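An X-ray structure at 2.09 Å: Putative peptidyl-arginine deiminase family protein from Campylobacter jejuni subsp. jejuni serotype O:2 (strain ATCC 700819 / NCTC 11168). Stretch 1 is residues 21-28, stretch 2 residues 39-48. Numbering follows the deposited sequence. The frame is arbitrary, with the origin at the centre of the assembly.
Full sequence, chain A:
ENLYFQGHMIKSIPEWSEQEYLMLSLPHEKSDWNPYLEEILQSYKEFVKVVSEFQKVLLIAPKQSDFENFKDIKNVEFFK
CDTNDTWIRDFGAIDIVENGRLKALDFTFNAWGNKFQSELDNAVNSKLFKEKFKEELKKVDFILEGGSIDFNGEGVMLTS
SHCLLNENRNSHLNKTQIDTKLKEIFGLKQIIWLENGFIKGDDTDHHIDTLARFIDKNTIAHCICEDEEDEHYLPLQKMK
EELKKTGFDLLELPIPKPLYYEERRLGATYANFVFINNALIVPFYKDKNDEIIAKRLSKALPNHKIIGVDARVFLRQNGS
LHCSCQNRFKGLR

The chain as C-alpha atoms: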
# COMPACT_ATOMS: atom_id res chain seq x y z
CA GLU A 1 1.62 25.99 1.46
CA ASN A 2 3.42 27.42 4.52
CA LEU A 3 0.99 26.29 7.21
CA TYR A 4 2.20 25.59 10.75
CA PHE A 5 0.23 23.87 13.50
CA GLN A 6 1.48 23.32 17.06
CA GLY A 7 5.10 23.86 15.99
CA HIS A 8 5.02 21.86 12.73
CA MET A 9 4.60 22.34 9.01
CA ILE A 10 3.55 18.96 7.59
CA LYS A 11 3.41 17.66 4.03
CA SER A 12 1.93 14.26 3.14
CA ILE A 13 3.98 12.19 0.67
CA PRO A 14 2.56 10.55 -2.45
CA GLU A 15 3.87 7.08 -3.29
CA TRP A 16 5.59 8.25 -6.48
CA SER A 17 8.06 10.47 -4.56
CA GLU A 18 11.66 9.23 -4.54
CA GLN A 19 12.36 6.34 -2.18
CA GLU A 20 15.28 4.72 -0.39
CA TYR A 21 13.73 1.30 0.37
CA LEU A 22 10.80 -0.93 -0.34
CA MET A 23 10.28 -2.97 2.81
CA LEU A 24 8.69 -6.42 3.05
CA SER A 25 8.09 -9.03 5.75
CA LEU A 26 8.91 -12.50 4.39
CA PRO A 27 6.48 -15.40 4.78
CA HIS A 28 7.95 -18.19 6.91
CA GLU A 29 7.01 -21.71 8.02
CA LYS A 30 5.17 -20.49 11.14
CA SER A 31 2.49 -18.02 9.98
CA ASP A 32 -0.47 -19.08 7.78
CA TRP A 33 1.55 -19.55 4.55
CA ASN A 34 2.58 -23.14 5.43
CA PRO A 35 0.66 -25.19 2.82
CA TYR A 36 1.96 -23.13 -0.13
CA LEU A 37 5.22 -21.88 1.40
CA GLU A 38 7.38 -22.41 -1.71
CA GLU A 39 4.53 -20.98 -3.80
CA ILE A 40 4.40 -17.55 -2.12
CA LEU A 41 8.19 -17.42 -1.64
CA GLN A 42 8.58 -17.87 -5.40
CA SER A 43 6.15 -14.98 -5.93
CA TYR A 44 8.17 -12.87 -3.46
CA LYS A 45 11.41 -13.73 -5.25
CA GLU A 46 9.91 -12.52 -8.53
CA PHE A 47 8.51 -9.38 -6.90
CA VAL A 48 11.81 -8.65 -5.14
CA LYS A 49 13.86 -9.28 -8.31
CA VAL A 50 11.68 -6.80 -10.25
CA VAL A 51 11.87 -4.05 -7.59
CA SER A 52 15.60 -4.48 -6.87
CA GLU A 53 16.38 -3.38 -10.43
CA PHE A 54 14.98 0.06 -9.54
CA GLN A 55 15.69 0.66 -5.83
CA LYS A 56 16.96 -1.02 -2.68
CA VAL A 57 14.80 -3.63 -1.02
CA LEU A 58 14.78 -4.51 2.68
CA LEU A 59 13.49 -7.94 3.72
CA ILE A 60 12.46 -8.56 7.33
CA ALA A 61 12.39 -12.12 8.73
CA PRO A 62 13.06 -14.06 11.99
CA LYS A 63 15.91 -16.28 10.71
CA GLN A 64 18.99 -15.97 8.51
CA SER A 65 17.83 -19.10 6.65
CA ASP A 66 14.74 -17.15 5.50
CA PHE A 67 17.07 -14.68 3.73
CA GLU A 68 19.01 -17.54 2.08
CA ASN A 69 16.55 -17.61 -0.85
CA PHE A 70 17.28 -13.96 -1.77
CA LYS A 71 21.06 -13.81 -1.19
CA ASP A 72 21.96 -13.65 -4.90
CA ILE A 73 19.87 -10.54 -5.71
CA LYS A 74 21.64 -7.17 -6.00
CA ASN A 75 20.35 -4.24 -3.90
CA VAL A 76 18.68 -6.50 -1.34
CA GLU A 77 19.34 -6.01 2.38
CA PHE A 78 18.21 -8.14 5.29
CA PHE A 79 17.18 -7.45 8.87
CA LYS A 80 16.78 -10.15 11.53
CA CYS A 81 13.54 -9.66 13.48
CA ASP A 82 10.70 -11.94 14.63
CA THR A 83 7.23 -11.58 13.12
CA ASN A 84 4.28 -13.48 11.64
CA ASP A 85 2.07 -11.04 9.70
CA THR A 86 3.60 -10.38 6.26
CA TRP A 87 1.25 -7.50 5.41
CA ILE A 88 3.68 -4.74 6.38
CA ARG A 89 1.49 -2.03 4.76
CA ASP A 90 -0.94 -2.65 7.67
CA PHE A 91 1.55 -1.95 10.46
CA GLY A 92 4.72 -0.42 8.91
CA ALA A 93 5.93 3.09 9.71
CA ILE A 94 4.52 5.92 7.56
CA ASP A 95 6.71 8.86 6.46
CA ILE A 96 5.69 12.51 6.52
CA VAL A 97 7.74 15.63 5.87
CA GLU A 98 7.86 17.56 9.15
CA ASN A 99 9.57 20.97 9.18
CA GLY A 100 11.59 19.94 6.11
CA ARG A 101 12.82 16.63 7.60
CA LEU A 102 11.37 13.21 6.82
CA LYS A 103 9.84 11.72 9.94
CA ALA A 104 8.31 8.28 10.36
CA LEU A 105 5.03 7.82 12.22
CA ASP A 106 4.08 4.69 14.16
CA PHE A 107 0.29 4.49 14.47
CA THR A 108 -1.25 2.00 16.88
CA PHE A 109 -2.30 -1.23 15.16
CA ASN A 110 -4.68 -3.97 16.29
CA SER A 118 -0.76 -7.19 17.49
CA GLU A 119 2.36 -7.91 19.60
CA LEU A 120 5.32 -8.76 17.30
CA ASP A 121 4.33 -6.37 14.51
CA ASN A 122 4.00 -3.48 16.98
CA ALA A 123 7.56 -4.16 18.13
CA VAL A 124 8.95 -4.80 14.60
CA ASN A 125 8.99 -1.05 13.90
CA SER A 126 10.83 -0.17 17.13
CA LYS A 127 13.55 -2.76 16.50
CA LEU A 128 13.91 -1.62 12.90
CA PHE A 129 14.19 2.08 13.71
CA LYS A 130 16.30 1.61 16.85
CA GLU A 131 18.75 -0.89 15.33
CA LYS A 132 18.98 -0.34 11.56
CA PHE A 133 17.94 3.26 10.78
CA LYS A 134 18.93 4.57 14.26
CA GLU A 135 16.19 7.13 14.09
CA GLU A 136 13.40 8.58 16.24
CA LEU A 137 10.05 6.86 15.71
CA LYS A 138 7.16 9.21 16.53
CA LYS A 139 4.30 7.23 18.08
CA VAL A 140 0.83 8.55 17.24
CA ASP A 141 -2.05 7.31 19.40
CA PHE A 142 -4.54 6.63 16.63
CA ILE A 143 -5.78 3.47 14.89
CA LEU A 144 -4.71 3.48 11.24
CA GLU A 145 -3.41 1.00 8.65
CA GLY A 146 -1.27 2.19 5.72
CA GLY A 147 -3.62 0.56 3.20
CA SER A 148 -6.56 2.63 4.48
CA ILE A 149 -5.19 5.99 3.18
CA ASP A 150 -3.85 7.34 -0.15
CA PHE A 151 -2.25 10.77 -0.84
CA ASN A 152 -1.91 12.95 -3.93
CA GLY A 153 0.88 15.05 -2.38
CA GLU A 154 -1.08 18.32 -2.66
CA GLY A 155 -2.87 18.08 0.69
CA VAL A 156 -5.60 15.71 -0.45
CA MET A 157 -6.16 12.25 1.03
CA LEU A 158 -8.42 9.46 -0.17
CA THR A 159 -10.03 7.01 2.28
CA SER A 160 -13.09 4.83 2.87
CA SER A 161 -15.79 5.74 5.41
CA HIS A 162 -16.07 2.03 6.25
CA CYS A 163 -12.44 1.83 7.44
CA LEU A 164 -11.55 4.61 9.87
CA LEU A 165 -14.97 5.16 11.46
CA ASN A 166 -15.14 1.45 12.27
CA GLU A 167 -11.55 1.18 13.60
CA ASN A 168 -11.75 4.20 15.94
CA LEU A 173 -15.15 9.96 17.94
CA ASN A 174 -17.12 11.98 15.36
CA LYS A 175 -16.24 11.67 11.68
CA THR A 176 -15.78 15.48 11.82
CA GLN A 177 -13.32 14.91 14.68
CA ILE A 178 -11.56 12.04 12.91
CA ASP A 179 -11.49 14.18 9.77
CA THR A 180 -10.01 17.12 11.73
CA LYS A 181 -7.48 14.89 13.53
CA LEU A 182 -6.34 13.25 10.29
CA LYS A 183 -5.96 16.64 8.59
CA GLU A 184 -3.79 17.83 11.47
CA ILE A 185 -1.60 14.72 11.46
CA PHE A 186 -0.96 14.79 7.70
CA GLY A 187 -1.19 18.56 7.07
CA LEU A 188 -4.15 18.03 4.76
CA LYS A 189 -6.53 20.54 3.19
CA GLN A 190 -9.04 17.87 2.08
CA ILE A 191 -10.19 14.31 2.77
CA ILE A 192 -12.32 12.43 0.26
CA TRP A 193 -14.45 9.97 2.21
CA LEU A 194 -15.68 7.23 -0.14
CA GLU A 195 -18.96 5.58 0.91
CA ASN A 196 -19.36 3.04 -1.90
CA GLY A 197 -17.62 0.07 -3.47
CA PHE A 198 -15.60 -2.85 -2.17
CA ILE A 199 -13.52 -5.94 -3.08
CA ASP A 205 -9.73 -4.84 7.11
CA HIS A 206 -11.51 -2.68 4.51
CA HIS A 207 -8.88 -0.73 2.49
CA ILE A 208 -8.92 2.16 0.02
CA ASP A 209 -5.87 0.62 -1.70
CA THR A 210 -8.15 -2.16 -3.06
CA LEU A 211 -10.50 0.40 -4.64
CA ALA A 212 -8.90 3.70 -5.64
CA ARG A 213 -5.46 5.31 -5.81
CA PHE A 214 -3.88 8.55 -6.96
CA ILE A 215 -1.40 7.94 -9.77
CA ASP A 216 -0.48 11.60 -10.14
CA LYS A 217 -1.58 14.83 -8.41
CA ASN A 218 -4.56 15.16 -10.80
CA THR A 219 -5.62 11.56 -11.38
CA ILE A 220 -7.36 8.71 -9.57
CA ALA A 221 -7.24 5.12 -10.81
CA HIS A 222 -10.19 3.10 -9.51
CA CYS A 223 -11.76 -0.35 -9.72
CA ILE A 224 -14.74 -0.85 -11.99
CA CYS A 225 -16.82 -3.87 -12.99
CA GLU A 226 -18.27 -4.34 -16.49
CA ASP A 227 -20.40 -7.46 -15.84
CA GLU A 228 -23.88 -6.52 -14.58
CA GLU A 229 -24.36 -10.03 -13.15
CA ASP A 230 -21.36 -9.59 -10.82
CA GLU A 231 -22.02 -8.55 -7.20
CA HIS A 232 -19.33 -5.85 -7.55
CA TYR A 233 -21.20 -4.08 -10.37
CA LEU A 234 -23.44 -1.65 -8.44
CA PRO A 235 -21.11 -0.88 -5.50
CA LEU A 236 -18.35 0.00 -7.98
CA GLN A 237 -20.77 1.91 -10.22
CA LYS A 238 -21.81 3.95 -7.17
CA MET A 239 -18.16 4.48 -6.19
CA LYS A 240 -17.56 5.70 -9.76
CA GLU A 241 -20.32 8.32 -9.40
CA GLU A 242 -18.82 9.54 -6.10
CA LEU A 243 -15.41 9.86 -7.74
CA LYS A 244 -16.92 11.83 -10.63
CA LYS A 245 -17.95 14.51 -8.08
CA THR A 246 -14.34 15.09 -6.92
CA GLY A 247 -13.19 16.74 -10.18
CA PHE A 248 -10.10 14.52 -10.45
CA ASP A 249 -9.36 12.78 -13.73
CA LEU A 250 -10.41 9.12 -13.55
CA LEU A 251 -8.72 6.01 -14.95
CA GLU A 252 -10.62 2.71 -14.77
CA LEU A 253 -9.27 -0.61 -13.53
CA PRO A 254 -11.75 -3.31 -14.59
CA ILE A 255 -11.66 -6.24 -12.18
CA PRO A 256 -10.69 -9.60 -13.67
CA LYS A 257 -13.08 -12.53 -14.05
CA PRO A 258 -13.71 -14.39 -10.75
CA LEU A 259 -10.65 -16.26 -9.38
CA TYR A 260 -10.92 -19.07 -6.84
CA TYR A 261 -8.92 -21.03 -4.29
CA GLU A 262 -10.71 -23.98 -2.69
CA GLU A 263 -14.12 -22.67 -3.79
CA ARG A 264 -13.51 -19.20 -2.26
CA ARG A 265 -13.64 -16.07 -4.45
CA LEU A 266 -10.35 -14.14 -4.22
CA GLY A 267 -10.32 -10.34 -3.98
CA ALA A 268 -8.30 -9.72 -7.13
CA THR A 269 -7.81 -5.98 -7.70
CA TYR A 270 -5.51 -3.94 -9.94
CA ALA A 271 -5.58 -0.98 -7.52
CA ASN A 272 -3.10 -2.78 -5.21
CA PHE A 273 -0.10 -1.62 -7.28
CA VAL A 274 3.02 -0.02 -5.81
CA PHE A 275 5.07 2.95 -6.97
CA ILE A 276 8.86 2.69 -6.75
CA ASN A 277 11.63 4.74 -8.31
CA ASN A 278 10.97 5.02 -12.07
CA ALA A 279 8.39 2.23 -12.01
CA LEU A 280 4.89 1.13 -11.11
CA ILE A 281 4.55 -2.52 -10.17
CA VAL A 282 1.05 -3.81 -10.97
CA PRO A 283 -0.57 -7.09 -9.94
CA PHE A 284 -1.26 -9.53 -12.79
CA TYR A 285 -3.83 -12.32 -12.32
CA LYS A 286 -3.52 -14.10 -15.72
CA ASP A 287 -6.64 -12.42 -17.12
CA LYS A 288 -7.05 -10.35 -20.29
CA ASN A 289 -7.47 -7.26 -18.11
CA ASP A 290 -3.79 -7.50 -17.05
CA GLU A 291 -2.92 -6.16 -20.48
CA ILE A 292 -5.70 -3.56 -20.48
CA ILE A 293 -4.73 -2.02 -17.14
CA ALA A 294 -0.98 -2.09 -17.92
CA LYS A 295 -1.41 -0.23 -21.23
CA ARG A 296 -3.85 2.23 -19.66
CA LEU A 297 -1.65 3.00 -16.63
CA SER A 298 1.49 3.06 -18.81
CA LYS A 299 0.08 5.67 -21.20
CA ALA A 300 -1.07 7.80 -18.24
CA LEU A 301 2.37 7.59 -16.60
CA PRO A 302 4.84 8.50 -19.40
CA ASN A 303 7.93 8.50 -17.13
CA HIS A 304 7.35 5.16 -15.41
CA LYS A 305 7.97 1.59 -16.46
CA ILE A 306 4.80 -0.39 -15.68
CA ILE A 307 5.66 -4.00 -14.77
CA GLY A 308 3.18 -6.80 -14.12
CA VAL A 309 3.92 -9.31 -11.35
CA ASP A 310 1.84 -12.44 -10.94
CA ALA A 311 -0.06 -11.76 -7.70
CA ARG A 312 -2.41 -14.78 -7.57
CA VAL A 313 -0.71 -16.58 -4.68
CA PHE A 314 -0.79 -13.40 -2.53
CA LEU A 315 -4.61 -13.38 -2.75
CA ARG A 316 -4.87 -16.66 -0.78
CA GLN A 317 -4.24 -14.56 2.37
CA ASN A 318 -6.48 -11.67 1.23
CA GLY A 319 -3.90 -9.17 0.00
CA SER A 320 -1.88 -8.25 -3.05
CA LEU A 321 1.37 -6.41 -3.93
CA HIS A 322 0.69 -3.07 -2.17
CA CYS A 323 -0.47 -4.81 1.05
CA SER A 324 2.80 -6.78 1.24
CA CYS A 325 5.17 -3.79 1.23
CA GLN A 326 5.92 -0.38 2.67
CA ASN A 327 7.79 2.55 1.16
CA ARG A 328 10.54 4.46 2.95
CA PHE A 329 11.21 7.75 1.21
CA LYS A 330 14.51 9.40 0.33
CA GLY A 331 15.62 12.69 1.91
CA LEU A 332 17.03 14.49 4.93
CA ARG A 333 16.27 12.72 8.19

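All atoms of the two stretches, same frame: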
# COMPACT_ATOMS: atom_id res chain seq x y z
N TYR A 21 14.01 2.73 0.26
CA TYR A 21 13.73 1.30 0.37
C TYR A 21 12.28 0.97 0.05
O TYR A 21 11.38 1.77 0.31
CB TYR A 21 13.96 0.83 1.80
CG TYR A 21 15.40 0.74 2.26
CD1 TYR A 21 16.17 -0.39 1.98
CD2 TYR A 21 15.98 1.76 3.01
CE1 TYR A 21 17.48 -0.48 2.42
CE2 TYR A 21 17.29 1.68 3.45
CZ TYR A 21 18.03 0.55 3.16
OH TYR A 21 19.33 0.47 3.60
N LEU A 22 12.07 -0.23 -0.50
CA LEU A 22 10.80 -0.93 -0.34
C LEU A 22 11.02 -2.03 0.71
O LEU A 22 11.97 -2.81 0.64
CB LEU A 22 10.30 -1.54 -1.65
CG LEU A 22 8.82 -1.97 -1.64
CD1 LEU A 22 7.89 -0.77 -1.61
CD2 LEU A 22 8.48 -2.84 -2.84
N MET A 23 10.13 -2.07 1.69
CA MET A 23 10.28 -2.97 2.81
C MET A 23 9.20 -4.04 2.79
O MET A 23 8.03 -3.74 2.56
CB MET A 23 10.22 -2.18 4.10
CG MET A 23 11.22 -1.03 4.13
SD MET A 23 11.24 -0.12 5.68
CE MET A 23 9.54 0.42 5.80
N LEU A 24 9.60 -5.29 3.02
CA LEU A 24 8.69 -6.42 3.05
C LEU A 24 8.99 -7.34 4.24
O LEU A 24 10.12 -7.41 4.72
CB LEU A 24 8.80 -7.23 1.75
CG LEU A 24 8.65 -6.44 0.44
CD1 LEU A 24 10.00 -6.06 -0.14
CD2 LEU A 24 7.85 -7.23 -0.60
N SER A 25 7.95 -8.03 4.70
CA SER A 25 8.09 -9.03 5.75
C SER A 25 7.88 -10.41 5.14
O SER A 25 6.75 -10.78 4.79
CB SER A 25 7.08 -8.77 6.85
OG SER A 25 7.17 -9.75 7.86
N LEU A 26 8.96 -11.18 5.01
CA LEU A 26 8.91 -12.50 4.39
C LEU A 26 7.91 -13.46 5.05
O LEU A 26 7.75 -13.45 6.27
CB LEU A 26 10.29 -13.15 4.38
CG LEU A 26 11.33 -12.53 3.46
CD1 LEU A 26 12.66 -13.25 3.62
CD2 LEU A 26 10.90 -12.55 2.00
N PRO A 27 7.22 -14.28 4.23
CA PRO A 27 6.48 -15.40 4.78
C PRO A 27 7.44 -16.48 5.26
O PRO A 27 8.46 -16.71 4.62
CB PRO A 27 5.65 -15.91 3.60
CG PRO A 27 5.73 -14.85 2.55
CD PRO A 27 7.03 -14.17 2.77
N HIS A 28 7.13 -17.10 6.39
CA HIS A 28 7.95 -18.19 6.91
C HIS A 28 7.08 -19.34 7.38
O HIS A 28 5.87 -19.17 7.59
CB HIS A 28 8.87 -17.70 8.05
CG HIS A 28 8.17 -16.86 9.08
ND1 HIS A 28 7.23 -17.36 9.94
CD2 HIS A 28 8.30 -15.55 9.39
CE1 HIS A 28 6.80 -16.40 10.74
NE2 HIS A 28 7.44 -15.29 10.42
N GLU A 39 5.34 -21.72 -2.85
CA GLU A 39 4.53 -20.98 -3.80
C GLU A 39 4.67 -19.47 -3.60
O GLU A 39 5.11 -18.77 -4.51
CB GLU A 39 3.05 -21.39 -3.67
N ILE A 40 4.33 -18.99 -2.41
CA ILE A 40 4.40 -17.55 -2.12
C ILE A 40 5.84 -17.03 -2.14
O ILE A 40 6.10 -15.93 -2.65
CB ILE A 40 3.69 -17.19 -0.79
CG1 ILE A 40 3.54 -15.67 -0.63
CG2 ILE A 40 4.43 -17.77 0.42
CD1 ILE A 40 2.61 -15.02 -1.62
N LEU A 41 6.78 -17.81 -1.62
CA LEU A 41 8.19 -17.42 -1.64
C LEU A 41 8.69 -17.22 -3.07
O LEU A 41 9.49 -16.32 -3.32
CB LEU A 41 9.07 -18.43 -0.90
CG LEU A 41 9.36 -18.18 0.59
CD1 LEU A 41 9.88 -16.77 0.84
CD2 LEU A 41 8.15 -18.44 1.47
N GLN A 42 8.22 -18.04 -3.99
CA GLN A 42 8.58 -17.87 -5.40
C GLN A 42 8.00 -16.57 -5.97
O GLN A 42 8.67 -15.88 -6.74
CB GLN A 42 8.11 -19.08 -6.22
CG GLN A 42 8.50 -18.99 -7.69
CD GLN A 42 9.96 -18.63 -7.88
OE1 GLN A 42 10.84 -19.31 -7.35
NE2 GLN A 42 10.22 -17.55 -8.61
N SER A 43 6.77 -16.26 -5.59
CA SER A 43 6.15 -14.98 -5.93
C SER A 43 6.96 -13.81 -5.39
O SER A 43 7.28 -12.87 -6.13
CB SER A 43 4.72 -14.91 -5.39
OG SER A 43 3.95 -16.02 -5.83
N TYR A 44 7.31 -13.87 -4.10
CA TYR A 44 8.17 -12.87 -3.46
C TYR A 44 9.48 -12.68 -4.20
O TYR A 44 9.88 -11.55 -4.46
CB TYR A 44 8.48 -13.25 -2.01
CG TYR A 44 7.56 -12.60 -1.02
CD1 TYR A 44 6.30 -13.11 -0.78
CD2 TYR A 44 7.95 -11.47 -0.32
CE1 TYR A 44 5.44 -12.52 0.12
CE2 TYR A 44 7.10 -10.87 0.59
CZ TYR A 44 5.85 -11.40 0.81
OH TYR A 44 4.99 -10.82 1.71
N LYS A 45 10.14 -13.78 -4.53
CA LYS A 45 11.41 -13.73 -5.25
C LYS A 45 11.27 -12.96 -6.56
O LYS A 45 12.13 -12.15 -6.91
CB LYS A 45 11.93 -15.14 -5.52
CG LYS A 45 13.31 -15.18 -6.17
N GLU A 46 10.18 -13.21 -7.27
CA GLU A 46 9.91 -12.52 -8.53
C GLU A 46 9.69 -11.04 -8.27
O GLU A 46 10.27 -10.19 -8.94
CB GLU A 46 8.69 -13.13 -9.22
CG GLU A 46 8.56 -12.77 -10.69
CD GLU A 46 9.80 -13.15 -11.49
OE1 GLU A 46 10.30 -14.28 -11.30
OE2 GLU A 46 10.27 -12.31 -12.29
N PHE A 47 8.86 -10.75 -7.28
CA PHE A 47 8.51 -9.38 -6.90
C PHE A 47 9.76 -8.61 -6.47
O PHE A 47 10.00 -7.49 -6.94
CB PHE A 47 7.45 -9.42 -5.78
CG PHE A 47 6.90 -8.07 -5.37
CD1 PHE A 47 6.79 -7.00 -6.26
CD2 PHE A 47 6.43 -7.88 -4.07
CE1 PHE A 47 6.27 -5.78 -5.86
CE2 PHE A 47 5.90 -6.67 -3.67
CZ PHE A 47 5.83 -5.61 -4.56
N VAL A 48 10.56 -9.24 -5.62
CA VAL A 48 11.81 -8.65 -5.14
C VAL A 48 12.79 -8.41 -6.29
O VAL A 48 13.36 -7.32 -6.40
CB VAL A 48 12.49 -9.55 -4.08
CG1 VAL A 48 13.87 -9.01 -3.71
CG2 VAL A 48 11.63 -9.63 -2.83

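The contact joins a strand, residues 21-25, and the loop that follows it to a helix spanning 39-48. The N-to-C directions of strand and helix differ by 174°, so the two run almost exactly antiparallel, with a closest axial approach of 11.4 Å. That spacing leaves room for a layer of side chains between the backbones. The gap narrows towards the loop: the CA atoms of Leu24 and Val48 lie 9.0 Å apart, those of Pro27 and Leu41 only 6.9 Å. Together the two surfaces bury 418 Å², and no hydrogen bond crosses between them. Within the helix, backbone bonds such as Tyr44 N to Ile40 O at 2.8 Å and Val48 N to Tyr44 O at 2.7 Å run from turn to turn, and most of the contact across the stretches is between side chains.

The most specific interaction is a CH-pi contact. Pro27 CD sits 3.6 Å from the centroid of the Tyr44 ring (CG, CD1, CD2, CE1, CE2, CZ) and 17° off the ring normal, which places it over the face. The neighbouring Pro27 CG is 3.4 Å from Tyr44 CE1. A proline suits this place because its compact, rigid ring presents CH groups to an aromatic face without an extended chain to be ordered; here the pucker is C-gamma exo. Pro27 is also the residue most covered by the opposing stretch, at 84 Å², with Tyr44 next at 77 Å².

Apolar packing extends this contact in both directions along the helix. Towards its N-terminal end, Pro27 CG meets Ile40 CG2 at 3.8 Å, and Pro27 CB lies 4.1 Å from Leu41 CD2. The CA-to-CB bond of Leu41 points sideways, yet the end of its side chain comes nearer, with CD2 reaching 3.6 Å from Pro27 O. Leu26 behaves similarly: its bond is also sideways, but with chi1 m and chi2 t its CD2 approaches Tyr44 CD2 to 3.9 Å and, more loosely, Leu41 CD1 to 4.5 Å.

Towards the C-terminal end, the alternation of the strand selects the participants. Leu22 and Leu24 point toward the helix, whereas Tyr21 and Met23 are out of reach. Leu24 bridges two aromatic residues about one helical turn apart: its CD2 is 3.9 Å from Tyr44 CE2 and 3.7 Å from Phe47 CE2. Leu22 CD2 adds a contact of 4.2 Å to Phe47 CZ. Branched aliphatic ends fit beside these rings, and the purely hydrocarbon side chain of Phe47 leaves no polar group to satisfy among the leucines.

The polar approach is limited. Ser25 O and Tyr44 OH are 3.5 Å apart, a proximity rather than a hydrogen bond. Ser25 itself points away from the helix, and its OG is hydrogen-bonded elsewhere in the structure. On the helix, Gln42 and Glu46 are exposed and out of reach of the strand, consistent with an amphipathic segment whose apolar side meets stretch 1.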